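Local coordinates for oxalate biosynthetic component 1 (Burkholderia thailandensis, PDB 5IKY), which produces oxalate in quorum sensing-dependent oxalogenesis, combining a serine hydrolase of the alpha/beta hydrolase class with an additional lyase activity, at residues A[29-34]-A[240-245]; A[463-468]-A[511-516]; A[534-539]-A[707-712]; A[1006-1011]-A[1040-1045]. All coordinates share one frame; numbering follows the deposited sequence.

Contact 1 of 4, residues A[29-34]-A[240-245]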
loop_
_atom_site.group_PDB
_atom_site.type_symbol
_atom_site.label_atom_id
_atom_site.label_comp_id
_atom_site.label_asym_id
_atom_site.label_seq_id
_atom_site.Cartn_x
_atom_site.Cartn_y
_atom_site.Cartn_z
ATOM N N HIS A 29 11.667 -8.167 -46.969
ATOM C CA HIS A 29 12.225 -9.346 -47.611
ATOM C C HIS A 29 13.719 -9.204 -47.905
ATOM O O HIS A 29 14.506 -10.094 -47.567
ATOM C CB HIS A 29 11.472 -9.635 -48.903
ATOM C CG HIS A 29 11.595 -11.052 -49.372
ATOM N ND1 HIS A 29 12.522 -11.447 -50.309
ATOM C CD2 HIS A 29 10.846 -12.145 -49.097
ATOM C CE1 HIS A 29 12.390 -12.743 -50.539
ATOM N NE2 HIS A 29 11.375 -13.187 -49.823
ATOM N N ALA A 30 14.099 -8.083 -48.518
ATOM C CA ALA A 30 15.486 -7.814 -48.911
ATOM C C ALA A 30 16.517 -8.030 -47.801
ATOM O O ALA A 30 17.597 -8.563 -48.056
ATOM C CB ALA A 30 15.598 -6.393 -49.438
ATOM N N LEU A 31 16.190 -7.615 -46.580
ATOM C CA LEU A 31 17.137 -7.711 -45.473
ATOM C C LEU A 31 17.491 -9.164 -45.161
ATOM O O LEU A 31 18.637 -9.477 -44.834
ATOM C CB LEU A 31 16.579 -7.022 -44.225
ATOM C CG LEU A 31 16.311 -5.521 -44.370
ATOM C CD1 LEU A 31 15.923 -4.906 -43.031
ATOM C CD2 LEU A 31 17.508 -4.795 -44.986
ATOM N N LEU A 32 16.504 -10.047 -45.275
ATOM C CA LEU A 32 16.716 -11.472 -45.037
ATOM C C LEU A 32 17.361 -12.152 -46.241
ATOM O O LEU A 32 18.285 -12.951 -46.091
ATOM C CB LEU A 32 15.395 -12.160 -44.696
ATOM C CG LEU A 32 14.758 -11.773 -43.361
ATOM C CD1 LEU A 32 13.448 -12.518 -43.156
ATOM C CD2 LEU A 32 15.719 -12.041 -42.218
ATOM N N GLU A 33 16.871 -11.820 -47.434
ATOM C CA GLU A 33 17.369 -12.399 -48.683
ATOM C C GLU A 33 18.848 -12.083 -48.891
ATOM O O GLU A 33 19.536 -12.736 -49.675
ATOM C CB GLU A 33 16.548 -11.880 -49.865
ATOM C CG GLU A 33 16.516 -12.803 -51.069
ATOM C CD GLU A 33 15.509 -12.354 -52.111
ATOM O OE1 GLU A 33 14.938 -11.255 -51.949
ATOM O OE2 GLU A 33 15.288 -13.098 -53.091
ATOM N N LEU A 34 19.318 -11.072 -48.171
ATOM C CA LEU A 34 20.699 -10.617 -48.230
ATOM C C LEU A 34 21.647 -11.575 -47.501
ATOM O O LEU A 34 22.856 -11.568 -47.734
ATOM C CB LEU A 34 20.780 -9.207 -47.639
ATOM C CG LEU A 34 22.098 -8.452 -47.510
ATOM C CD1 LEU A 34 21.848 -6.979 -47.765
ATOM C CD2 LEU A 34 22.679 -8.659 -46.122
ATOM N N PRO A 240 20.308 -7.929 -40.609
ATOM C CA PRO A 240 21.034 -6.948 -41.426
ATOM C C PRO A 240 20.249 -5.652 -41.619
ATOM O O PRO A 240 19.072 -5.697 -41.981
ATOM C CB PRO A 240 21.221 -7.675 -42.763
ATOM C CG PRO A 240 21.201 -9.120 -42.407
ATOM C CD PRO A 240 20.225 -9.245 -41.267
ATOM N N GLY A 241 20.892 -4.517 -41.362
ATOM C CA GLY A 241 20.259 -3.224 -41.553
ATOM C C GLY A 241 19.449 -2.727 -40.369
ATOM O O GLY A 241 18.895 -1.628 -40.412
ATOM N N LEU A 242 19.374 -3.532 -39.314
ATOM C CA LEU A 242 18.644 -3.147 -38.110
ATOM C C LEU A 242 19.576 -3.033 -36.907
ATOM O O LEU A 242 20.340 -3.953 -36.618
ATOM C CB LEU A 242 17.526 -4.151 -37.820
ATOM C CG LEU A 242 16.370 -4.157 -38.823
ATOM C CD1 LEU A 242 15.381 -5.263 -38.498
ATOM C CD2 LEU A 242 15.677 -2.802 -38.847
ATOM N N ASN A 243 19.515 -1.904 -36.208
ATOM C CA ASN A 243 20.417 -1.666 -35.084
ATOM C C ASN A 243 19.892 -2.235 -33.769
ATOM O O ASN A 243 20.501 -2.045 -32.718
ATOM C CB ASN A 243 20.702 -0.167 -34.928
ATOM C CG ASN A 243 19.451 0.658 -34.664
ATOM O OD1 ASN A 243 18.454 0.166 -34.131
ATOM N ND2 ASN A 243 19.508 1.934 -35.028
ATOM N N THR A 244 18.757 -2.921 -33.833
ATOM C CA THR A 244 18.200 -3.581 -32.661
ATOM C C THR A 244 17.864 -5.032 -32.979
ATOM O O THR A 244 17.097 -5.307 -33.902
ATOM C CB THR A 244 16.938 -2.864 -32.146
ATOM O OG1 THR A 244 17.267 -1.519 -31.783
ATOM C CG2 THR A 244 16.377 -3.582 -30.931
ATOM N N PRO A 245 18.443 -5.968 -32.213
ATOM C CA PRO A 245 18.223 -7.396 -32.455
ATOM C C PRO A 245 16.830 -7.853 -32.039
ATOM O O PRO A 245 16.185 -7.191 -31.225
ATOM C CB PRO A 245 19.294 -8.063 -31.591
ATOM C CG PRO A 245 19.502 -7.106 -30.466
ATOM C CD PRO A 245 19.342 -5.734 -31.069
#
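Leu-31 packs over the carbonyl end of Pro-240: CD1 lies 3.4 Å from Pro-240 O, and CB, CG and CD2 sit round the same oxygen. In return the proline ring reaches the helix backbone, with Pro-240 CG 3.5 Å from Leu-31 O. No hydrogen bond crosses the contact; the leucine branches pack on the rigid proline, whose ring nitrogen has no hydrogen to donate. Leu-34, one turn further on, slides past the ring in the opposite sense and brings CD2 to 3.8 Å from Pro-240 CB; its CG stands anti to the backbone N (chi1 178°), which carries the branch out to the proline. More loosely, Leu-31 CD1 approaches Leu-242 CG at 4.3 Å. Between Pro-240 and Leu-242 the loop turns at Gly-241, whose positive phi (86°) and closeness to Leu-31 CD2 both suit a residue without a beta carbon. Behind the contact, His-29 and Glu-33 clasp one turn of the helix: ND1 of His-29 donates to OE1 of Glu-33 over 2.9 Å, in the imidazole plane but from above the carboxylate, and bent to 132°. On the loop side, Asn-243 is tied to Gly-65 O and to Arg-155. The contact joins the N-terminal region to the loop between strands 235-237 and 246-248, with Ile-70 of strand 70-71, Leu-88 of helix 82-90, Ile-27 of strand 26-28 and Tyr-75 packed about it.

Contact 2 of 4, residues A[463-468]-A[511-516]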
loop_
_atom_site.group_PDB
_atom_site.type_symbol
_atom_site.label_atom_id
_atom_site.label_comp_id
_atom_site.label_asym_id
_atom_site.label_seq_id
_atom_site.Cartn_x
_atom_site.Cartn_y
_atom_site.Cartn_z
ATOM N N VAL A 463 -21.648 -12.859 -13.462
ATOM C CA VAL A 463 -21.689 -14.292 -13.185
ATOM C C VAL A 463 -21.305 -14.574 -11.734
ATOM O O VAL A 463 -21.945 -15.388 -11.064
ATOM C CB VAL A 463 -20.762 -15.084 -14.130
ATOM C CG1 VAL A 463 -20.578 -16.512 -13.639
ATOM C CG2 VAL A 463 -21.322 -15.079 -15.543
ATOM N N ALA A 464 -20.272 -13.888 -11.250
ATOM C CA ALA A 464 -19.817 -14.061 -9.872
ATOM C C ALA A 464 -20.902 -13.686 -8.867
ATOM O O ALA A 464 -21.059 -14.344 -7.838
ATOM C CB ALA A 464 -18.565 -13.242 -9.621
ATOM N N ILE A 465 -21.646 -12.624 -9.166
ATOM C CA ILE A 465 -22.764 -12.213 -8.323
ATOM C C ILE A 465 -23.863 -13.267 -8.335
ATOM O O ILE A 465 -24.383 -13.647 -7.284
ATOM C CB ILE A 465 -23.361 -10.866 -8.774
ATOM C CG1 ILE A 465 -22.332 -9.748 -8.647
ATOM C CG2 ILE A 465 -24.597 -10.522 -7.955
ATOM C CD1 ILE A 465 -22.790 -8.449 -9.266
ATOM N N ALA A 466 -24.203 -13.739 -9.531
ATOM C CA ALA A 466 -25.279 -14.711 -9.713
ATOM C C ALA A 466 -25.021 -16.002 -8.947
ATOM O O ALA A 466 -25.943 -16.606 -8.402
ATOM C CB ALA A 466 -25.470 -15.011 -11.193
ATOM N N LEU A 467 -23.762 -16.418 -8.909
ATOM C CA LEU A 467 -23.385 -17.657 -8.246
ATOM C C LEU A 467 -23.046 -17.420 -6.778
ATOM O O LEU A 467 -22.730 -18.360 -6.049
ATOM C CB LEU A 467 -22.199 -18.301 -8.965
ATOM C CG LEU A 467 -22.440 -18.686 -10.426
ATOM C CD1 LEU A 467 -21.161 -19.200 -11.060
ATOM C CD2 LEU A 467 -23.542 -19.732 -10.522
ATOM N N ASP A 468 -23.121 -16.158 -6.359
ATOM C CA ASP A 468 -22.822 -15.770 -4.982
ATOM C C ASP A 468 -21.428 -16.244 -4.577
ATOM O O ASP A 468 -21.243 -16.832 -3.511
ATOM C CB ASP A 468 -23.883 -16.326 -4.024
ATOM C CG ASP A 468 -23.834 -15.678 -2.652
ATOM O OD1 ASP A 468 -23.611 -14.450 -2.579
ATOM O OD2 ASP A 468 -24.020 -16.399 -1.648
ATOM N N ARG A 511 -21.730 -0.890 -8.426
ATOM C CA ARG A 511 -22.858 -1.715 -8.012
ATOM C C ARG A 511 -23.045 -1.736 -6.497
ATOM O O ARG A 511 -23.901 -2.454 -5.982
ATOM C CB ARG A 511 -22.674 -3.141 -8.527
ATOM C CG ARG A 511 -22.402 -3.221 -10.015
ATOM C CD ARG A 511 -21.732 -4.533 -10.373
ATOM N NE ARG A 511 -21.414 -4.613 -11.795
ATOM C CZ ARG A 511 -22.176 -5.222 -12.695
ATOM N NH1 ARG A 511 -23.302 -5.814 -12.320
ATOM N NH2 ARG A 511 -21.809 -5.246 -13.969
ATOM N N GLY A 512 -22.242 -0.951 -5.788
ATOM C CA GLY A 512 -22.313 -0.908 -4.338
ATOM C C GLY A 512 -21.680 -2.122 -3.680
ATOM O O GLY A 512 -21.933 -2.411 -2.511
ATOM N N ILE A 513 -20.850 -2.833 -4.437
ATOM C CA ILE A 513 -20.156 -4.006 -3.920
ATOM C C ILE A 513 -18.730 -3.653 -3.513
ATOM O O ILE A 513 -17.959 -3.131 -4.318
ATOM C CB ILE A 513 -20.122 -5.138 -4.955
ATOM C CG1 ILE A 513 -21.543 -5.489 -5.395
ATOM C CG2 ILE A 513 -19.405 -6.357 -4.393
ATOM C CD1 ILE A 513 -21.597 -6.518 -6.495
ATOM N N GLY A 514 -18.384 -3.942 -2.263
ATOM C CA GLY A 514 -17.060 -3.631 -1.752
ATOM C C GLY A 514 -16.053 -4.736 -2.002
ATOM O O GLY A 514 -16.401 -5.808 -2.498
ATOM N N ILE A 515 -14.794 -4.473 -1.667
ATOM C CA ILE A 515 -13.751 -5.483 -1.801
ATOM C C ILE A 515 -13.050 -5.727 -0.471
ATOM O O ILE A 515 -13.050 -4.868 0.409
ATOM C CB ILE A 515 -12.703 -5.093 -2.863
ATOM C CG1 ILE A 515 -11.966 -3.819 -2.456
ATOM C CG2 ILE A 515 -13.363 -4.915 -4.217
ATOM C CD1 ILE A 515 -10.894 -3.396 -3.442
ATOM N N VAL A 516 -12.458 -6.908 -0.332
ATOM C CA VAL A 516 -11.772 -7.284 0.898
ATOM C C VAL A 516 -10.260 -7.138 0.750
ATOM O O VAL A 516 -9.661 -7.698 -0.169
ATOM C CB VAL A 516 -12.103 -8.734 1.302
ATOM C CG1 VAL A 516 -11.422 -9.091 2.613
ATOM C CG2 VAL A 516 -13.608 -8.922 1.410
#
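Ile-465 and Ile-513 meet through their delta methyls, Ile-465 CD1 lying 3.6 Å from Ile-513 CD1, while the two side chains cross obliquely. CG1 of Ile-465 adds a looser approach, 4.0 Å from the same methyl. Each isoleucine holds CG1 anti to its carbonyl carbon (chi1 -63° for Ile-465), so the long branch is the one sent across, and a flexible ethyl arm suits a gap in which the backbones stay well apart. The second kind of contact is apolar against charged: Arg-511 NH1 passes 4.1 Å from Ile-465 CD1. The polar end of that arginine is engaged elsewhere, NH1 in a salt bridge with Asp-462, in the turn before Ile-465, and NH2 with Glu-507, which probably fixes the guanidinium beside the methyl. Backbone bonds shape both chain turns: Asp-468 and Gly-512 each close a helix in a Schellman motif with positive phi, easy for Gly-512 and taken up by Asp-468 despite its side chain. Helix 460-466 belongs to a TIM barrel and leads to its strand 471-474, whereas strand 514-515 pairs parallel with strand 4-9 of that barrel, whose Phe-5 touches both isoleucines; helix 497-510 reaches Ile-513 through Leu-508.

Contact 3 of 4, residues A[534-539]-A[707-712]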
loop_
_atom_site.group_PDB
_atom_site.type_symbol
_atom_site.label_atom_id
_atom_site.label_comp_id
_atom_site.label_asym_id
_atom_site.label_seq_id
_atom_site.Cartn_x
_atom_site.Cartn_y
_atom_site.Cartn_z
ATOM N N LEU A 534 0.594 -12.507 17.584
ATOM C CA LEU A 534 1.273 -12.306 18.858
ATOM C C LEU A 534 0.629 -11.172 19.651
ATOM O O LEU A 534 0.471 -11.272 20.869
ATOM C CB LEU A 534 2.760 -12.022 18.637
ATOM C CG LEU A 534 3.601 -11.964 19.916
ATOM C CD1 LEU A 534 3.534 -13.291 20.654
ATOM C CD2 LEU A 534 5.040 -11.602 19.595
ATOM N N PHE A 535 0.250 -10.101 18.959
ATOM C CA PHE A 535 -0.416 -8.975 19.606
ATOM C C PHE A 535 -1.786 -9.380 20.152
ATOM O O PHE A 535 -2.160 -8.993 21.261
ATOM C CB PHE A 535 -0.568 -7.799 18.637
ATOM C CG PHE A 535 -1.119 -6.556 19.280
ATOM C CD1 PHE A 535 -0.281 -5.674 19.948
ATOM C CD2 PHE A 535 -2.475 -6.273 19.229
ATOM C CE1 PHE A 535 -0.786 -4.534 20.549
ATOM C CE2 PHE A 535 -2.985 -5.135 19.829
ATOM C CZ PHE A 535 -2.140 -4.265 20.488
ATOM N N ARG A 536 -2.533 -10.153 19.370
ATOM C CA ARG A 536 -3.840 -10.642 19.806
ATOM C C ARG A 536 -3.702 -11.617 20.970
ATOM O O ARG A 536 -4.623 -11.775 21.771
ATOM C CB ARG A 536 -4.580 -11.307 18.647
ATOM C CG ARG A 536 -5.146 -10.324 17.638
ATOM C CD ARG A 536 -5.590 -11.036 16.382
ATOM N NE ARG A 536 -6.267 -10.139 15.455
ATOM C CZ ARG A 536 -6.522 -10.442 14.188
ATOM N NH1 ARG A 536 -6.149 -11.618 13.706
ATOM N NH2 ARG A 536 -7.142 -9.569 13.407
ATOM N N GLN A 537 -2.547 -12.266 21.055
ATOM C CA GLN A 537 -2.247 -13.158 22.165
ATOM C C GLN A 537 -2.046 -12.352 23.452
ATOM O O GLN A 537 -2.406 -12.803 24.543
ATOM C CB GLN A 537 -1.011 -14.003 21.846
ATOM C CG GLN A 537 -0.745 -15.121 22.833
ATOM C CD GLN A 537 0.510 -15.901 22.500
ATOM O OE1 GLN A 537 0.884 -16.031 21.333
ATOM N NE2 GLN A 537 1.171 -16.421 23.527
ATOM N N ALA A 538 -1.476 -11.155 23.316
ATOM C CA ALA A 538 -1.297 -10.253 24.454
ATOM C C ALA A 538 -2.620 -9.639 24.843
ATOM O O ALA A 538 -2.934 -9.501 26.025
ATOM C CB ALA A 538 -0.282 -9.166 24.132
ATOM N N GLU A 539 -3.393 -9.270 23.829
ATOM C CA GLU A 539 -4.720 -8.719 24.031
ATOM C C GLU A 539 -5.581 -9.707 24.809
ATOM O O GLU A 539 -6.330 -9.322 25.709
ATOM C CB GLU A 539 -5.347 -8.384 22.682
ATOM C CG GLU A 539 -6.678 -7.682 22.750
ATOM C CD GLU A 539 -7.112 -7.176 21.392
ATOM O OE1 GLU A 539 -8.255 -7.472 20.985
ATOM O OE2 GLU A 539 -6.312 -6.480 20.730
ATOM N N LEU A 707 -3.191 -2.232 10.162
ATOM C CA LEU A 707 -4.161 -1.204 10.520
ATOM C C LEU A 707 -5.415 -1.805 11.143
ATOM O O LEU A 707 -6.216 -1.097 11.754
ATOM C CB LEU A 707 -4.538 -0.382 9.287
ATOM C CG LEU A 707 -3.393 0.380 8.627
ATOM C CD1 LEU A 707 -3.863 1.046 7.344
ATOM C CD2 LEU A 707 -2.839 1.405 9.596
ATOM N N GLY A 708 -5.580 -3.113 10.984
ATOM C CA GLY A 708 -6.766 -3.799 11.463
ATOM C C GLY A 708 -6.846 -3.909 12.973
ATOM O O GLY A 708 -7.938 -3.902 13.541
ATOM N N LEU A 709 -5.688 -4.005 13.622
ATOM C CA LEU A 709 -5.622 -4.168 15.074
ATOM C C LEU A 709 -6.350 -3.055 15.833
ATOM O O LEU A 709 -6.870 -3.286 16.923
ATOM C CB LEU A 709 -4.164 -4.236 15.531
ATOM C CG LEU A 709 -3.344 -5.402 14.974
ATOM C CD1 LEU A 709 -1.903 -5.323 15.455
ATOM C CD2 LEU A 709 -3.969 -6.740 15.358
ATOM N N ARG A 710 -6.396 -1.860 15.246
ATOM C CA ARG A 710 -7.026 -0.703 15.883
ATOM C C ARG A 710 -8.517 -0.901 16.155
ATOM O O ARG A 710 -9.074 -0.284 17.063
ATOM C CB ARG A 710 -6.849 0.553 15.021
ATOM C CG ARG A 710 -5.450 0.776 14.481
ATOM C CD ARG A 710 -5.323 2.159 13.846
ATOM N NE ARG A 710 -6.440 2.459 12.957
ATOM C CZ ARG A 710 -7.107 3.608 12.951
ATOM N NH1 ARG A 710 -6.769 4.585 13.784
ATOM N NH2 ARG A 710 -8.111 3.782 12.104
ATOM N N GLN A 711 -9.158 -1.757 15.363
ATOM C CA GLN A 711 -10.609 -1.910 15.416
ATOM C C GLN A 711 -11.060 -2.923 16.463
ATOM O O GLN A 711 -12.255 -3.072 16.718
ATOM C CB GLN A 711 -11.141 -2.312 14.042
ATOM C CG GLN A 711 -10.768 -1.327 12.949
ATOM C CD GLN A 711 -11.124 0.100 13.314
ATOM O OE1 GLN A 711 -12.237 0.377 13.764
ATOM N NE2 GLN A 711 -10.178 1.015 13.128
ATOM N N SER A 712 -10.099 -3.617 17.062
ATOM C CA SER A 712 -10.383 -4.548 18.149
ATOM C C SER A 712 -11.042 -3.850 19.337
ATOM O O SER A 712 -10.677 -2.725 19.680
ATOM C CB SER A 712 -9.098 -5.236 18.606
ATOM O OG SER A 712 -9.307 -5.915 19.830
#
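Phe-535 and Leu-709 are set at a slant, and CD1 of the leucine comes 3.9 Å from Phe-535 CD2 and 4.1 Å from Phe-535 CG. The other leucine branch leans toward the next helix residue, Leu-709 CD2 lying 4.1 Å from Arg-536 NE. Leu-709 CD2 still brushes the ring, 4.2 Å from Phe-535 CD2; two methyls let one apolar residue serve both neighbours. Phe-535 keeps CG anti to its backbone N (chi1 -174°), and this swings the ring off the helix toward the leucine. The arm of Arg-536 runs straight from CG to NE and ends at Asp-523, whose salt bridge with NH2 holds the charged tip beyond the apolar part of the contact. Leu-709 lies in a short 3-10 segment, 709-711, in the cap domain; the i to i-3 spacing is seen in the bonds from Gln-711 N to Gly-708 O and from Ser-712 N to Leu-709 O. It faces helix 530-541, on which Glu-539 follows Phe-535 by one turn and points the same way. Glu-539 meets Ser-712, but its carboxylate is modelled too near the hydroxyl for a bond to be assigned, and that pairing stays doubtful. Ser-712 OG also takes a weak hydrogen bond from Arg-714 N. Helix 715-734 closes in from beyond, placing Met-719 against Phe-535 and Thr-718 against Glu-539.

Contact 4 of 4, residues A[1006-1011]-A[1040-1045]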
loop_
_atom_site.group_PDB
_atom_site.type_symbol
_atom_site.label_atom_id
_atom_site.label_comp_id
_atom_site.label_asym_id
_atom_site.label_seq_id
_atom_site.Cartn_x
_atom_site.Cartn_y
_atom_site.Cartn_z
ATOM N N SER A 1006 -10.429 5.554 14.861
ATOM C CA SER A 1006 -11.308 6.054 13.809
ATOM C C SER A 1006 -10.901 5.491 12.452
ATOM O O SER A 1006 -9.716 5.453 12.122
ATOM C CB SER A 1006 -11.291 7.584 13.773
ATOM O OG SER A 1006 -12.168 8.088 12.780
ATOM N N ARG A 1007 -11.885 5.057 11.669
ATOM C CA ARG A 1007 -11.619 4.487 10.350
ATOM C C ARG A 1007 -11.348 5.562 9.298
ATOM O O ARG A 1007 -10.841 5.268 8.214
ATOM C CB ARG A 1007 -12.790 3.610 9.900
ATOM C CG ARG A 1007 -13.041 2.396 10.777
ATOM C CD ARG A 1007 -14.170 1.547 10.213
ATOM N NE ARG A 1007 -14.459 0.384 11.049
ATOM C CZ ARG A 1007 -13.942 -0.824 10.855
ATOM N NH1 ARG A 1007 -13.105 -1.035 9.847
ATOM N NH2 ARG A 1007 -14.263 -1.822 11.666
ATOM N N HIS A 1008 -11.686 6.807 9.624
ATOM C CA HIS A 1008 -11.516 7.922 8.696
ATOM C C HIS A 1008 -10.049 8.202 8.372
ATOM O O HIS A 1008 -9.735 8.752 7.316
ATOM C CB HIS A 1008 -12.171 9.187 9.261
ATOM C CG HIS A 1008 -13.666 9.135 9.289
ATOM N ND1 HIS A 1008 -14.429 9.045 8.144
ATOM C CD2 HIS A 1008 -14.541 9.167 10.322
ATOM C CE1 HIS A 1008 -15.709 9.018 8.471
ATOM N NE2 HIS A 1008 -15.804 9.092 9.787
ATOM N N TYR A 1009 -9.156 7.822 9.280
ATOM C CA TYR A 1009 -7.726 8.065 9.101
ATOM C C TYR A 1009 -7.086 7.080 8.126
ATOM O O TYR A 1009 -5.940 7.262 7.713
ATOM C CB TYR A 1009 -6.994 7.989 10.444
ATOM C CG TYR A 1009 -7.413 9.025 11.465
ATOM C CD1 TYR A 1009 -7.968 10.237 11.075
ATOM C CD2 TYR A 1009 -7.239 8.791 12.822
ATOM C CE1 TYR A 1009 -8.347 11.182 12.011
ATOM C CE2 TYR A 1009 -7.612 9.728 13.764
ATOM C CZ TYR A 1009 -8.166 10.920 13.355
ATOM O OH TYR A 1009 -8.538 11.847 14.298
ATOM N N VAL A 1010 -7.826 6.035 7.766
ATOM C CA VAL A 1010 -7.289 4.971 6.924
ATOM C C VAL A 1010 -7.628 5.173 5.450
ATOM O O VAL A 1010 -8.800 5.269 5.079
ATOM C CB VAL A 1010 -7.810 3.592 7.373
ATOM C CG1 VAL A 1010 -7.261 2.491 6.471
ATOM C CG2 VAL A 1010 -7.440 3.336 8.824
ATOM N N ILE A 1011 -6.595 5.229 4.614
ATOM C CA ILE A 1011 -6.776 5.407 3.178
ATOM C C ILE A 1011 -6.891 4.066 2.461
ATOM O O ILE A 1011 -6.011 3.210 2.564
ATOM C CB ILE A 1011 -5.616 6.213 2.549
ATOM C CG1 ILE A 1011 -5.555 7.619 3.150
ATOM C CG2 ILE A 1011 -5.788 6.305 1.038
ATOM C CD1 ILE A 1011 -4.485 8.509 2.539
ATOM N N VAL A 1040 -14.784 15.751 6.557
ATOM C CA VAL A 1040 -16.008 15.040 6.907
ATOM C C VAL A 1040 -16.582 15.650 8.183
ATOM O O VAL A 1040 -15.850 15.922 9.135
ATOM C CB VAL A 1040 -15.759 13.531 7.101
ATOM C CG1 VAL A 1040 -17.056 12.813 7.444
ATOM C CG2 VAL A 1040 -15.137 12.935 5.847
ATOM N N TRP A 1041 -17.893 15.871 8.198
ATOM C CA TRP A 1041 -18.515 16.631 9.275
ATOM C C TRP A 1041 -19.456 15.791 10.131
ATOM O O TRP A 1041 -20.370 15.141 9.623
ATOM C CB TRP A 1041 -19.253 17.831 8.687
ATOM C CG TRP A 1041 -18.318 18.776 8.015
ATOM C CD1 TRP A 1041 -17.900 18.737 6.715
ATOM C CD2 TRP A 1041 -17.646 19.882 8.619
ATOM N NE1 TRP A 1041 -17.023 19.766 6.471
ATOM C CE2 TRP A 1041 -16.847 20.481 7.626
ATOM C CE3 TRP A 1041 -17.646 20.427 9.905
ATOM C CZ2 TRP A 1041 -16.062 21.602 7.878
ATOM C CZ3 TRP A 1041 -16.868 21.534 10.152
ATOM C CH2 TRP A 1041 -16.085 22.112 9.145
ATOM N N GLN A 1042 -19.219 15.814 11.441
ATOM C CA GLN A 1042 -19.954 14.967 12.374
ATOM C C GLN A 1042 -20.558 15.767 13.525
ATOM O O GLN A 1042 -19.929 16.685 14.052
ATOM C CB GLN A 1042 -19.035 13.874 12.927
ATOM C CG GLN A 1042 -18.033 13.334 11.917
ATOM C CD GLN A 1042 -17.319 12.090 12.403
ATOM O OE1 GLN A 1042 -16.101 11.967 12.269
ATOM N NE2 GLN A 1042 -18.075 11.156 12.968
ATOM N N ASP A 1043 -21.780 15.407 13.910
ATOM C CA ASP A 1043 -22.458 16.044 15.034
ATOM C C ASP A 1043 -22.726 15.035 16.144
ATOM O O ASP A 1043 -23.328 13.987 15.910
ATOM C CB ASP A 1043 -23.770 16.687 14.581
ATOM C CG ASP A 1043 -23.561 17.768 13.540
ATOM O OD1 ASP A 1043 -23.503 17.433 12.338
ATOM O OD2 ASP A 1043 -23.458 18.954 13.923
ATOM N N GLY A 1044 -22.277 15.354 17.353
ATOM C CA GLY A 1044 -22.432 14.457 18.481
ATOM C C GLY A 1044 -23.792 14.562 19.143
ATOM O O GLY A 1044 -24.580 15.453 18.827
ATOM N N ARG A 1045 -24.060 13.643 20.065
ATOM C CA ARG A 1045 -25.321 13.624 20.799
ATOM C C ARG A 1045 -25.477 14.874 21.656
ATOM O O ARG A 1045 -26.589 15.358 21.867
ATOM C CB ARG A 1045 -25.412 12.372 21.678
ATOM C CG ARG A 1045 -25.541 11.066 20.905
ATOM C CD ARG A 1045 -26.989 10.601 20.830
ATOM N NE ARG A 1045 -27.450 10.033 22.094
ATOM C CZ ARG A 1045 -27.519 8.729 22.348
ATOM N NH1 ARG A 1045 -27.156 7.850 21.423
ATOM N NH2 ARG A 1045 -27.951 8.303 23.528
#
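His-1008 spans the gap to Val-1040 and Gln-1042 with its imidazole ring. From CB, which points toward the strand, the side chain leaves with CG anti to the carbonyl carbon (chi1 -70°), directing the ring outward from the loop. Beyond CG the two limbs of the ring have different neighbours. On one limb, CE1 lies 4.2 Å from Val-1040 CG1, the histidine and valine side chains crossing at about a right angle. On the other, CD2 is 3.8 Å from Gln-1042 OE1, and NE2 at the tip is equally far from that oxygen, too distant for a hydrogen bond. The glutamine comes from the opposite direction, its amide plane turned 68° from the imidazole, so the flat groups do not stack. Val-1040 and Gln-1042, two residues apart on strand 1038-1043, both point to the histidine; this is an outermost strand of the mixed sheet of the alpha/beta hydrolase fold and runs antiparallel to strand 1049-1054. From that neighbouring strand Arg-1052 donates through NH2 to Gln-1042 OE1, giving the amide oxygen a polar partner and probably fixing the long, otherwise mobile glutamine arm. The same arginine touches His-1008 and bonds through NH1 to Tyr-1009 OH. Within the loop, His-1008 N makes a weak hydrogen bond with Ser-1006 OG, 3.4 Å long; the short serine side chain lets its hydroxyl reach forward to the amide two residues on. Ser-1006 CB in turn rests 4.2 Å above one face of the Tyr-1009 ring, offset toward its rim.

How the contacts relate
The four contacts follow one another along the chain, each closing before the next opens. Contact 1 lies far out, its centre about 46 Å from the centre of the chain and about 64 and 65 Å from the centres of contacts 3 and 4, on the other side of the chain's centre. Contact 2, on the flank of the TIM barrel, is intermediate: its nearest atoms come within about 11 Å of contact 3 and 10 Å of contact 4. Contacts 3 and 4, centres 21 Å apart, touch directly, since Leu-707 and Arg-710 pack on Val-1010. Cap and hydrolase regions are thereby joined, while the lyase-like barrel stands alongside, consistent with a bifunctional enzyme.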